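PDB 5DWA: type II restriction enzyme AgeI from Thalassobius gelatinovorus, which recognises the double-stranded DNA sequence 5'-ACCGGT-3' and cleaves it after the first A, being a monomer that dimerizes to cleave. Local coordinates for residues G48-V52 against A99-R103; L127-G131 against F159-G164; I228-F234 against T251-I257. All coordinates share one frame; numbering follows the deposited sequence.

Contact 1: residues G48-V52 against A99-R103; sequences GQAFV and ALVER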
ATOM      1  N   GLY A  48     -11.889   9.202  15.133  1.00 12.33           N
ATOM      2  CA  GLY A  48     -12.140  10.493  14.518  1.00 13.28           C
ATOM      3  C   GLY A  48     -12.602  11.517  15.531  1.00 14.10           C
ATOM      4  O   GLY A  48     -12.057  12.626  15.600  1.00 14.65           O
ATOM      5  N   GLN A  49     -13.598  11.147  16.329  1.00 15.65           N
ATOM      6  CA  GLN A  49     -14.129  12.070  17.328  1.00 16.39           C
ATOM      7  C   GLN A  49     -13.120  12.301  18.446  1.00 15.89           C
ATOM      8  O   GLN A  49     -12.979  13.422  18.930  1.00 17.20           O
ATOM      9  CB  GLN A  49     -15.466  11.567  17.894  1.00 18.81           C
ATOM     10  CG  GLN A  49     -16.616  11.531  16.882  1.00 21.00           C
ATOM     11  CD  GLN A  49     -16.845  12.860  16.157  1.00 24.68           C
ATOM     12  OE1 GLN A  49     -16.632  13.938  16.715  1.00 27.07           O
ATOM     13  NE2 GLN A  49     -17.279  12.779  14.903  1.00 24.96           N
ATOM     14  N   ALA A  50     -12.381  11.260  18.841  1.00 15.36           N
ATOM     15  CA  ALA A  50     -11.349  11.444  19.849  1.00 15.48           C
ATOM     16  C   ALA A  50     -10.253  12.401  19.375  1.00 15.64           C
ATOM     17  O   ALA A  50      -9.677  13.149  20.168  1.00 16.37           O
ATOM     18  CB  ALA A  50     -10.751  10.112  20.240  1.00 16.47           C
ATOM     19  N   PHE A  51      -9.958  12.388  18.081  1.00 14.15           N
ATOM     20  CA  PHE A  51      -8.947  13.294  17.563  1.00 13.51           C
ATOM     21  C   PHE A  51      -9.415  14.744  17.622  1.00 13.12           C
ATOM     22  O   PHE A  51      -8.653  15.642  17.984  1.00 14.64           O
ATOM     23  CB  PHE A  51      -8.568  12.914  16.126  1.00 13.08           C
ATOM     24  CG  PHE A  51      -7.464  13.758  15.547  1.00 12.12           C
ATOM     25  CD1 PHE A  51      -6.231  13.841  16.184  1.00 13.61           C
ATOM     26  CD2 PHE A  51      -7.644  14.447  14.354  1.00 13.27           C
ATOM     27  CE1 PHE A  51      -5.205  14.611  15.648  1.00 13.36           C
ATOM     28  CE2 PHE A  51      -6.627  15.218  13.812  1.00 13.15           C
ATOM     29  CZ  PHE A  51      -5.400  15.295  14.456  1.00 12.44           C
ATOM     30  N   VAL A  52     -10.671  14.974  17.256  1.00 14.40           N
ATOM     31  CA  VAL A  52     -11.240  16.315  17.323  1.00 15.54           C
ATOM     32  C   VAL A  52     -11.252  16.798  18.775  1.00 16.64           C
ATOM     33  O   VAL A  52     -10.906  17.947  19.067  1.00 19.57           O
ATOM     34  CB  VAL A  52     -12.655  16.339  16.740  1.00 15.50           C
ATOM     35  CG1 VAL A  52     -13.319  17.690  16.972  1.00 17.00           C
ATOM     36  CG2 VAL A  52     -12.615  16.029  15.251  1.00 15.42           C
ATOM     37  N   ALA A  99     -12.669  12.937  10.905  1.00 12.05           N
ATOM     38  CA  ALA A  99     -12.172  14.094  11.637  1.00 12.82           C
ATOM     39  C   ALA A  99     -12.107  15.349  10.759  1.00 12.20           C
ATOM     40  O   ALA A  99     -12.453  16.435  11.220  1.00 12.42           O
ATOM     41  CB  ALA A  99     -10.803  13.790  12.232  1.00 13.35           C
ATOM     42  N   LEU A 100     -11.673  15.211   9.506  1.00 12.03           N
ATOM     43  CA  LEU A 100     -11.614  16.355   8.596  1.00 13.18           C
ATOM     44  C   LEU A 100     -12.999  16.973   8.396  1.00 12.56           C
ATOM     45  O   LEU A 100     -13.159  18.195   8.445  1.00 12.98           O
ATOM     46  CB  LEU A 100     -11.031  15.954   7.239  1.00 14.15           C
ATOM     47  CG  LEU A 100      -9.521  15.774   7.198  1.00 13.91           C
ATOM     48  CD1 LEU A 100      -9.139  15.143   5.858  1.00 15.36           C
ATOM     49  CD2 LEU A 100      -8.824  17.112   7.386  1.00 13.87           C
ATOM     50  N   VAL A 101     -13.995  16.120   8.172  1.00 12.49           N
ATOM     51  CA  VAL A 101     -15.362  16.572   7.935  1.00 12.92           C
ATOM     52  C   VAL A 101     -15.936  17.232   9.189  1.00 15.04           C
ATOM     53  O   VAL A 101     -16.524  18.321   9.116  1.00 15.37           O
ATOM     54  CB  VAL A 101     -16.265  15.406   7.502  1.00 12.97           C
ATOM     55  CG1 VAL A 101     -17.731  15.839   7.458  1.00 14.35           C
ATOM     56  CG2 VAL A 101     -15.827  14.867   6.154  1.00 12.75           C
ATOM     57  N   GLU A 102     -15.733  16.587  10.335  1.00 14.71           N
ATOM     58  CA  GLU A 102     -16.236  17.101  11.610  1.00 15.64           C
ATOM     59  C   GLU A 102     -15.634  18.465  11.949  1.00 16.04           C
ATOM     60  O   GLU A 102     -16.340  19.376  12.398  1.00 17.37           O
ATOM     61  CB  GLU A 102     -15.943  16.104  12.736  1.00 18.61           C
ATOM     62  CG  GLU A 102     -16.460  16.523  14.111  1.00 21.20           C
ATOM     63  CD  GLU A 102     -17.960  16.380  14.239  1.00 23.72           C
ATOM     64  OE1 GLU A 102     -18.513  15.366  13.758  1.00 25.68           O
ATOM     65  OE2 GLU A 102     -18.591  17.288  14.814  1.00 24.79           O
ATOM     66  N   ARG A 103     -14.332  18.610  11.725  0.56 14.69           N
ATOM     67  CA  ARG A 103     -13.636  19.835  12.109  0.56 15.37           C
ATOM     68  C   ARG A 103     -13.939  20.992  11.165  0.56 16.37           C
ATOM     69  O   ARG A 103     -14.131  22.124  11.613  0.56 17.21           O
ATOM     70  CB  ARG A 103     -12.122  19.601  12.171  0.56 15.26           C
ATOM     71  CG  ARG A 103     -11.310  20.821  12.605  0.56 16.60           C
ATOM     72  CD  ARG A 103     -10.698  21.529  11.404  0.56 17.19           C
ATOM     73  NE  ARG A 103      -9.858  22.671  11.767  0.56 17.24           N
ATOM     74  CZ  ARG A 103     -10.266  23.936  11.761  0.56 17.27           C
ATOM     75  NH1 ARG A 103     -11.514  24.232  11.421  0.56 17.53           N
ATOM     76  NH2 ARG A 103      -9.428  24.907  12.099  0.56 18.09           N
TER
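Glu-102 sends CG out opposite its main-chain nitrogen (chi1 -178°) and then folds back at chi2, which turns the carboxylate to meet the amide of Gln-49, whose own chain is bent at chi2 and whose CG lies beside the backbone N. Gln-49 NE2 donates to Glu-102 OE1 over 3.1 Å with an N-H...O angle of 156°. The two flat groups stand nearly perpendicular, and the donor comes from above the carboxylate plane, so this is not an in-plane amide-carboxylate pairing. Next to this hydrogen bond, the CG2 branch of Val-52 lies 4.0 Å from CG of Glu-102 and 4.2 Å from CB of Ala-99. That Ala-99 methyl is shared: it sits 3.9 Å from Phe-51 CD2, at the ring edge and near its plane, and 3.8 Å from Gly-48 O. Because Gly-48 has no side chain, its CA reaches within 4.6 Å of the Ala-99 CA. The Phe-51 ring also meets Trp-67 edge-to-face and Phe-262 with the planes inclined. The axes of the two helical segments pass 9.1 Å apart at a crossing angle of -49°. The contact is an oblique helix-helix crossing with a glycine-alanine close point, joining helix 43-57 of the N-terminal helical region to the long helix 84-109, which leads into the central sheet of the PD-(D/E)XK nuclease fold.

Contact 2: residues L127-G131 against F159-G164; sequences LTRMG and FGVVGG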
ATOM      1  N   LEU A 127     -18.094  10.408  -8.012  1.00 15.57           N
ATOM      2  CA  LEU A 127     -17.174  10.392  -9.146  1.00 15.61           C
ATOM      3  C   LEU A 127     -17.899  10.773 -10.441  1.00 14.87           C
ATOM      4  O   LEU A 127     -17.337  11.461 -11.290  1.00 15.70           O
ATOM      5  CB  LEU A 127     -16.509   9.020  -9.295  1.00 16.33           C
ATOM      6  CG  LEU A 127     -15.588   8.651  -8.128  1.00 18.52           C
ATOM      7  CD1 LEU A 127     -14.951   7.283  -8.332  1.00 19.76           C
ATOM      8  CD2 LEU A 127     -14.524   9.723  -7.935  1.00 19.11           C
ATOM      9  N   THR A 128     -19.144  10.327 -10.575  1.00 14.35           N
ATOM     10  CA  THR A 128     -19.943  10.659 -11.749  1.00 15.52           C
ATOM     11  C   THR A 128     -20.191  12.154 -11.821  1.00 15.85           C
ATOM     12  O   THR A 128     -20.054  12.769 -12.888  1.00 18.50           O
ATOM     13  CB  THR A 128     -21.285   9.920 -11.744  1.00 15.94           C
ATOM     14  OG1 THR A 128     -21.041   8.509 -11.765  1.00 16.97           O
ATOM     15  CG2 THR A 128     -22.131  10.324 -12.960  1.00 16.16           C
ATOM     16  N   ARG A 129     -20.551  12.738 -10.684  1.00 16.58           N
ATOM     17  CA  ARG A 129     -20.795  14.171 -10.619  1.00 15.80           C
ATOM     18  C   ARG A 129     -19.504  14.952 -10.836  1.00 17.12           C
ATOM     19  O   ARG A 129     -19.530  16.046 -11.391  1.00 19.08           O
ATOM     20  CB  ARG A 129     -21.445  14.537  -9.282  1.00 15.72           C
ATOM     21  CG  ARG A 129     -22.833  13.931  -9.102  1.00 16.00           C
ATOM     22  CD  ARG A 129     -23.364  14.167  -7.699  1.00 15.60           C
ATOM     23  NE  ARG A 129     -23.512  15.593  -7.417  1.00 15.81           N
ATOM     24  CZ  ARG A 129     -23.078  16.198  -6.313  1.00 17.56           C
ATOM     25  NH1 ARG A 129     -22.437  15.510  -5.371  1.00 18.53           N
ATOM     26  NH2 ARG A 129     -23.262  17.502  -6.160  1.00 17.61           N
ATOM     27  N   MET A 130     -18.372  14.373 -10.426  1.00 16.88           N
ATOM     28  CA  MET A 130     -17.062  14.973 -10.667  1.00 17.11           C
ATOM     29  C   MET A 130     -16.670  14.954 -12.132  1.00 17.71           C
ATOM     30  O   MET A 130     -15.828  15.740 -12.567  1.00 19.11           O
ATOM     31  CB  MET A 130     -15.977  14.241  -9.873  1.00 17.33           C
ATOM     32  CG  MET A 130     -15.875  14.633  -8.427  1.00 18.96           C
ATOM     33  SD  MET A 130     -14.476  13.791  -7.675  1.00 20.34           S
ATOM     34  CE  MET A 130     -14.809  14.109  -5.947  1.00 20.51           C
ATOM     35  N   GLY A 131     -17.255  14.025 -12.882  1.00 17.24           N
ATOM     36  CA  GLY A 131     -16.916  13.843 -14.278  1.00 18.26           C
ATOM     37  C   GLY A 131     -15.680  12.988 -14.469  1.00 18.41           C
ATOM     38  O   GLY A 131     -15.003  13.108 -15.486  1.00 20.86           O
ATOM     39  N   PHE A 159     -25.828  22.168  -3.952  1.00 23.35           N
ATOM     40  CA  PHE A 159     -24.395  21.938  -3.770  1.00 21.59           C
ATOM     41  C   PHE A 159     -23.819  21.177  -4.963  1.00 20.85           C
ATOM     42  O   PHE A 159     -24.198  20.035  -5.205  1.00 20.79           O
ATOM     43  CB  PHE A 159     -24.121  21.166  -2.482  1.00 22.12           C
ATOM     44  CG  PHE A 159     -24.306  21.975  -1.234  1.00 21.64           C
ATOM     45  CD1 PHE A 159     -23.228  22.606  -0.637  1.00 20.96           C
ATOM     46  CD2 PHE A 159     -25.559  22.102  -0.652  1.00 23.71           C
ATOM     47  CE1 PHE A 159     -23.388  23.345   0.516  1.00 21.00           C
ATOM     48  CE2 PHE A 159     -25.727  22.843   0.505  1.00 23.34           C
ATOM     49  CZ  PHE A 159     -24.635  23.464   1.091  1.00 22.31           C
ATOM     50  N   GLY A 160     -22.900  21.811  -5.688  1.00 19.76           N
ATOM     51  CA  GLY A 160     -22.223  21.175  -6.807  1.00 17.64           C
ATOM     52  C   GLY A 160     -20.791  20.823  -6.441  1.00 16.90           C
ATOM     53  O   GLY A 160     -20.178  21.499  -5.616  1.00 16.10           O
ATOM     54  N   VAL A 161     -20.259  19.778  -7.065  0.65 16.32           N
ATOM     55  CA  VAL A 161     -18.910  19.308  -6.749  0.65 16.01           C
ATOM     56  C   VAL A 161     -17.839  20.204  -7.364  0.65 16.13           C
ATOM     57  O   VAL A 161     -17.919  20.569  -8.541  0.65 17.36           O
ATOM     58  CB  VAL A 161     -18.677  17.867  -7.232  0.65 16.50           C
ATOM     59  CG1 VAL A 161     -17.378  17.316  -6.641  0.65 13.04           C
ATOM     60  CG2 VAL A 161     -19.836  16.987  -6.843  0.65 18.64           C
ATOM     61  N   VAL A 162     -16.827  20.545  -6.569  1.00 15.05           N
ATOM     62  CA  VAL A 162     -15.765  21.432  -7.026  1.00 15.28           C
ATOM     63  C   VAL A 162     -14.385  20.796  -6.877  1.00 14.96           C
ATOM     64  O   VAL A 162     -13.387  21.352  -7.337  1.00 17.58           O
ATOM     65  CB  VAL A 162     -15.769  22.762  -6.256  1.00 16.92           C
ATOM     66  CG1 VAL A 162     -17.019  23.574  -6.581  1.00 17.41           C
ATOM     67  CG2 VAL A 162     -15.678  22.501  -4.760  1.00 18.23           C
ATOM     68  N   GLY A 163     -14.329  19.651  -6.201  1.00 14.33           N
ATOM     69  CA  GLY A 163     -13.074  18.939  -6.074  1.00 15.21           C
ATOM     70  C   GLY A 163     -13.100  17.862  -5.015  1.00 13.18           C
ATOM     71  O   GLY A 163     -14.159  17.416  -4.584  1.00 12.04           O
ATOM     72  N   GLY A 164     -11.916  17.425  -4.604  1.00 12.11           N
ATOM     73  CA  GLY A 164     -11.844  16.382  -3.608  1.00 12.14           C
ATOM     74  C   GLY A 164     -10.559  16.434  -2.838  1.00 11.74           C
ATOM     75  O   GLY A 164      -9.596  17.108  -3.213  1.00 13.04           O
TER
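Arg-129 lays one face of its guanidinium over CG2 of Val-161, which sits 3.2 Å from the guanidinium plane and is offset toward the rim; two conformers of Val-161 are deposited, and this fit is that of one of them. The arginine chain runs extended through chi2 and then kinks at chi3 (62°), swinging the flat group along the strand. There NH2 comes 2.9 Å from Phe-159 O, which lies near the guanidinium plane at its edge. NH1 forms a salt bridge with Glu-146 on strand 143-148 and NE donates to Ser-153 O, two bonds that hold the guanidinium's rotation.

The next residue works the other methyl of the same valine. Met-130 crosses Val-161 at about a right angle, with CG 3.6 Å from CG1, and its extended chain carries CE to 3.6 Å from Gly-163 O and 4.4 Å from Gly-164 CA. Gly-164, lacking a side chain, leaves room for that methyl; Gly-163 meets it through its carbonyl oxygen. Val-162 and Gly-163 both face Ile-145, a classic beta bulge in strand 159-168, and the helix behind Met-130 ends in a Schellman motif at Gly-131, whose N bonds to Thr-128 O at 3.1 Å. The contact thus seats the end of helix 123-130 on the sheet. Chemically, it sets a valine methyl against the face of a flat cation next to the core, whose charge is probably balanced by Glu-146, with Ser-153 O taking the NE hydrogen.

Contact 3: residues I228-F234 against T251-I257; sequences IEGHGDF and TPSGRHI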
ATOM      1  N   ILE A 228       4.816  17.185  -5.125  1.00 20.24           N
ATOM      2  CA  ILE A 228       4.035  18.391  -4.917  1.00 20.38           C
ATOM      3  C   ILE A 228       4.690  19.641  -5.493  1.00 19.88           C
ATOM      4  O   ILE A 228       4.118  20.321  -6.353  1.00 19.94           O
ATOM      5  CB  ILE A 228       3.783  18.611  -3.414  1.00 20.74           C
ATOM      6  CG1 ILE A 228       2.996  17.433  -2.838  1.00 20.00           C
ATOM      7  CG2 ILE A 228       3.050  19.922  -3.168  1.00 20.80           C
ATOM      8  CD1 ILE A 228       3.222  17.207  -1.346  1.00 20.39           C
ATOM      9  N   GLU A 229       5.894  19.938  -5.018  1.00 20.07           N
ATOM     10  CA  GLU A 229       6.566  21.182  -5.368  1.00 22.21           C
ATOM     11  C   GLU A 229       7.193  21.137  -6.756  1.00 23.20           C
ATOM     12  O   GLU A 229       7.332  22.166  -7.410  1.00 24.62           O
ATOM     13  CB  GLU A 229       7.636  21.512  -4.320  1.00 21.96           C
ATOM     14  CG  GLU A 229       7.067  21.724  -2.919  1.00 23.17           C
ATOM     15  CD  GLU A 229       8.119  22.150  -1.917  1.00 25.48           C
ATOM     16  OE1 GLU A 229       9.322  22.082  -2.247  1.00 27.70           O
ATOM     17  OE2 GLU A 229       7.742  22.559  -0.802  1.00 26.49           O
ATOM     18  N   GLY A 230       7.568  19.945  -7.205  1.00 22.49           N
ATOM     19  CA  GLY A 230       8.228  19.815  -8.493  1.00 22.88           C
ATOM     20  C   GLY A 230       7.266  19.469  -9.609  1.00 22.97           C
ATOM     21  O   GLY A 230       7.156  20.196 -10.595  1.00 25.00           O
ATOM     22  N   HIS A 231       6.555  18.357  -9.443  1.00 22.03           N
ATOM     23  CA  HIS A 231       5.663  17.847 -10.479  1.00 23.28           C
ATOM     24  C   HIS A 231       4.269  18.485 -10.451  1.00 23.35           C
ATOM     25  O   HIS A 231       3.538  18.426 -11.440  1.00 24.39           O
ATOM     26  CB  HIS A 231       5.529  16.329 -10.357  1.00 26.50           C
ATOM     27  CG  HIS A 231       6.809  15.587 -10.585  1.00 31.80           C
ATOM     28  ND1 HIS A 231       6.980  14.267 -10.223  1.00 34.29           N
ATOM     29  CD2 HIS A 231       7.979  15.978 -11.143  1.00 33.91           C
ATOM     30  CE1 HIS A 231       8.200  13.879 -10.545  1.00 35.39           C
ATOM     31  NE2 HIS A 231       8.828  14.899 -11.105  1.00 35.18           N
ATOM     32  N   GLY A 232       3.903  19.086  -9.322  1.00 20.80           N
ATOM     33  CA  GLY A 232       2.593  19.704  -9.175  1.00 19.18           C
ATOM     34  C   GLY A 232       1.444  18.715  -9.216  1.00 18.52           C
ATOM     35  O   GLY A 232       0.407  18.977  -9.833  1.00 19.16           O
ATOM     36  N   ASP A 233       1.621  17.582  -8.542  1.00 17.67           N
ATOM     37  CA  ASP A 233       0.656  16.487  -8.617  1.00 17.10           C
ATOM     38  C   ASP A 233      -0.633  16.738  -7.822  1.00 16.72           C
ATOM     39  O   ASP A 233      -1.582  15.972  -7.951  1.00 17.83           O
ATOM     40  CB  ASP A 233       1.299  15.184  -8.134  1.00 18.76           C
ATOM     41  CG  ASP A 233       2.302  14.622  -9.124  1.00 20.92           C
ATOM     42  OD1 ASP A 233       2.172  14.914 -10.332  1.00 21.53           O
ATOM     43  OD2 ASP A 233       3.212  13.881  -8.691  1.00 22.12           O
ATOM     44  N   PHE A 234      -0.656  17.792  -7.005  1.00 15.32           N
ATOM     45  CA  PHE A 234      -1.835  18.166  -6.208  1.00 15.34           C
ATOM     46  C   PHE A 234      -2.039  19.676  -6.249  1.00 15.69           C
ATOM     47  O   PHE A 234      -1.087  20.428  -6.453  1.00 16.91           O
ATOM     48  CB  PHE A 234      -1.696  17.706  -4.741  1.00 13.89           C
ATOM     49  CG  PHE A 234      -1.550  16.228  -4.587  1.00 14.28           C
ATOM     50  CD1 PHE A 234      -2.665  15.415  -4.478  1.00 14.76           C
ATOM     51  CD2 PHE A 234      -0.293  15.643  -4.576  1.00 14.38           C
ATOM     52  CE1 PHE A 234      -2.530  14.043  -4.357  1.00 14.89           C
ATOM     53  CE2 PHE A 234      -0.148  14.276  -4.453  1.00 15.26           C
ATOM     54  CZ  PHE A 234      -1.269  13.471  -4.338  1.00 15.00           C
ATOM     55  N   THR A 251       7.559  27.754  -5.643  1.00 27.13           N
ATOM     56  CA  THR A 251       7.944  26.399  -5.993  1.00 25.26           C
ATOM     57  C   THR A 251       7.911  26.286  -7.512  1.00 25.91           C
ATOM     58  O   THR A 251       7.201  27.048  -8.166  1.00 26.38           O
ATOM     59  CB  THR A 251       7.008  25.348  -5.352  1.00 24.20           C
ATOM     60  OG1 THR A 251       5.698  25.469  -5.913  1.00 23.73           O
ATOM     61  CG2 THR A 251       6.931  25.532  -3.840  1.00 24.90           C
ATOM     62  N   PRO A 252       8.690  25.353  -8.078  1.00 27.56           N
ATOM     63  CA  PRO A 252       8.721  25.177  -9.534  1.00 28.02           C
ATOM     64  C   PRO A 252       7.339  24.913 -10.128  1.00 26.92           C
ATOM     65  O   PRO A 252       7.019  25.422 -11.201  1.00 28.00           O
ATOM     66  CB  PRO A 252       9.637  23.964  -9.717  1.00 28.47           C
ATOM     67  CG  PRO A 252      10.545  24.008  -8.538  1.00 28.56           C
ATOM     68  CD  PRO A 252       9.697  24.515  -7.400  1.00 28.64           C
ATOM     69  N   SER A 253       6.516  24.145  -9.420  1.00 24.94           N
ATOM     70  CA  SER A 253       5.185  23.815  -9.913  1.00 24.21           C
ATOM     71  C   SER A 253       4.139  24.875  -9.582  1.00 23.22           C
ATOM     72  O   SER A 253       3.068  24.899 -10.179  1.00 22.34           O
ATOM     73  CB  SER A 253       4.733  22.473  -9.341  1.00 23.25           C
ATOM     74  OG  SER A 253       4.465  22.596  -7.959  1.00 22.43           O
ATOM     75  N   GLY A 254       4.439  25.730  -8.608  1.00 22.67           N
ATOM     76  CA  GLY A 254       3.482  26.711  -8.134  1.00 22.50           C
ATOM     77  C   GLY A 254       2.545  26.150  -7.071  1.00 21.60           C
ATOM     78  O   GLY A 254       1.681  26.852  -6.558  1.00 23.04           O
ATOM     79  N   ARG A 255       2.730  24.872  -6.748  1.00 20.93           N
ATOM     80  CA  ARG A 255       1.920  24.193  -5.740  1.00 20.24           C
ATOM     81  C   ARG A 255       2.673  24.160  -4.423  1.00 19.94           C
ATOM     82  O   ARG A 255       3.891  23.988  -4.406  1.00 20.66           O
ATOM     83  CB  ARG A 255       1.579  22.774  -6.190  1.00 19.45           C
ATOM     84  CG  ARG A 255       0.975  22.699  -7.588  1.00 18.97           C
ATOM     85  CD  ARG A 255      -0.321  23.480  -7.669  1.00 20.22           C
ATOM     86  NE  ARG A 255      -0.930  23.359  -8.992  1.00 21.91           N
ATOM     87  CZ  ARG A 255      -2.111  23.870  -9.324  1.00 24.65           C
ATOM     88  NH1 ARG A 255      -2.824  24.542  -8.432  1.00 26.05           N
ATOM     89  NH2 ARG A 255      -2.580  23.705 -10.554  1.00 25.96           N
ATOM     90  N   HIS A 256       1.943  24.288  -3.319  1.00 20.34           N
ATOM     91  CA  HIS A 256       2.581  24.479  -2.026  1.00 20.93           C
ATOM     92  C   HIS A 256       2.167  23.468  -0.970  1.00 18.52           C
ATOM     93  O   HIS A 256       1.077  22.906  -1.025  1.00 17.28           O
ATOM     94  CB  HIS A 256       2.284  25.885  -1.516  1.00 24.58           C
ATOM     95  CG  HIS A 256       2.962  26.961  -2.301  1.00 28.26           C
ATOM     96  ND1 HIS A 256       2.575  27.309  -3.577  1.00 30.50           N
ATOM     97  CD2 HIS A 256       4.008  27.762  -1.991  1.00 30.31           C
ATOM     98  CE1 HIS A 256       3.353  28.283  -4.019  1.00 31.25           C
ATOM     99  NE2 HIS A 256       4.230  28.576  -3.075  1.00 31.08           N
ATOM    100  N   ILE A 257       3.079  23.237  -0.030  1.00 18.09           N
ATOM    101  CA  ILE A 257       2.792  22.531   1.213  1.00 18.26           C
ATOM    102  C   ILE A 257       2.569  23.566   2.315  1.00 18.31           C
ATOM    103  O   ILE A 257       3.437  24.416   2.566  1.00 20.36           O
ATOM    104  CB  ILE A 257       3.942  21.582   1.605  1.00 17.81           C
ATOM    105  CG1 ILE A 257       4.052  20.427   0.612  1.00 18.16           C
ATOM    106  CG2 ILE A 257       3.739  21.037   3.013  1.00 18.61           C
ATOM    107  CD1 ILE A 257       5.423  19.775   0.581  1.00 19.08           C
TER
HETATM  108  O   HOH W   1      -0.028  21.519 -11.045  1.00 28.55           O
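Ile-228 and Ile-257 cross at about a right angle, CD1 of Ile-228 resting 3.9 Å from CG1 of Ile-257. Glu-229, extended beyond CG, likewise runs across Thr-251, with its CG 3.9 Å from the CG2 methyl, and also across Ile-257. The carboxylate is held outside the two segments: OE2 forms a salt bridge with Arg-225 and accepts from Ser-247. Ser-253 turns its side chain to the C-terminal part of the helix. Its OG sits between the backbone N and the carbonyl carbon (chi1 70°), and from there it donates to Ile-228 O over 2.8 Å, in the carbonyl plane and on a lone pair. Ser-253 N meanwhile donates to Glu-229 O at 2.9 Å, so one residue satisfies two successive carbonyls where helix 223-230 widens into a pi-type turn. The same OG accepts from Arg-255 N, completing an ST turn in the loop between strands 236-239 and 257-259; strand 257-259 is an outermost strand of the six-stranded mixed sheet, so this loop ties the sheet edge to the end of the helix. Thr-251 OG1 braces the loop by donating to Arg-255 O at 2.8 Å, from well above that carbonyl plane. Gly-232, with positive phi, lets the chain turn close beside Ser-253, its N 3.5 Å from the serine CB. Arg-255 bends at chi2 and lays its aliphatic part over this turn: CG lies 3.8 Å from Gly-232 CA and 3.3 Å from Phe-234 O. Beyond it, NE donates to water 1, at the guanidinium edge, and that water donates to Gly-232 O.

From the N terminus, contact 1 comes first: it closes a 46-residue excursion, mostly helix and including helix 63-78, by bringing helix 84-109 back against helix 43-57. Contact 2 then closes a 27-residue loop holding strand 143-148, joining helix 123-130 to the neighbouring strand 159-168. Contact 3 follows with a 16-residue loop that contains strand 236-239, and ties the end of helix 223-230 to the approach to strand 257-259. The three loops are in series, neither nested nor crossed. Contacts 1 and 3 lie on opposite sides of the chain's centre, while contacts 2 and 3 serve different strands of one mixed sheet, their centres about 23 Å apart.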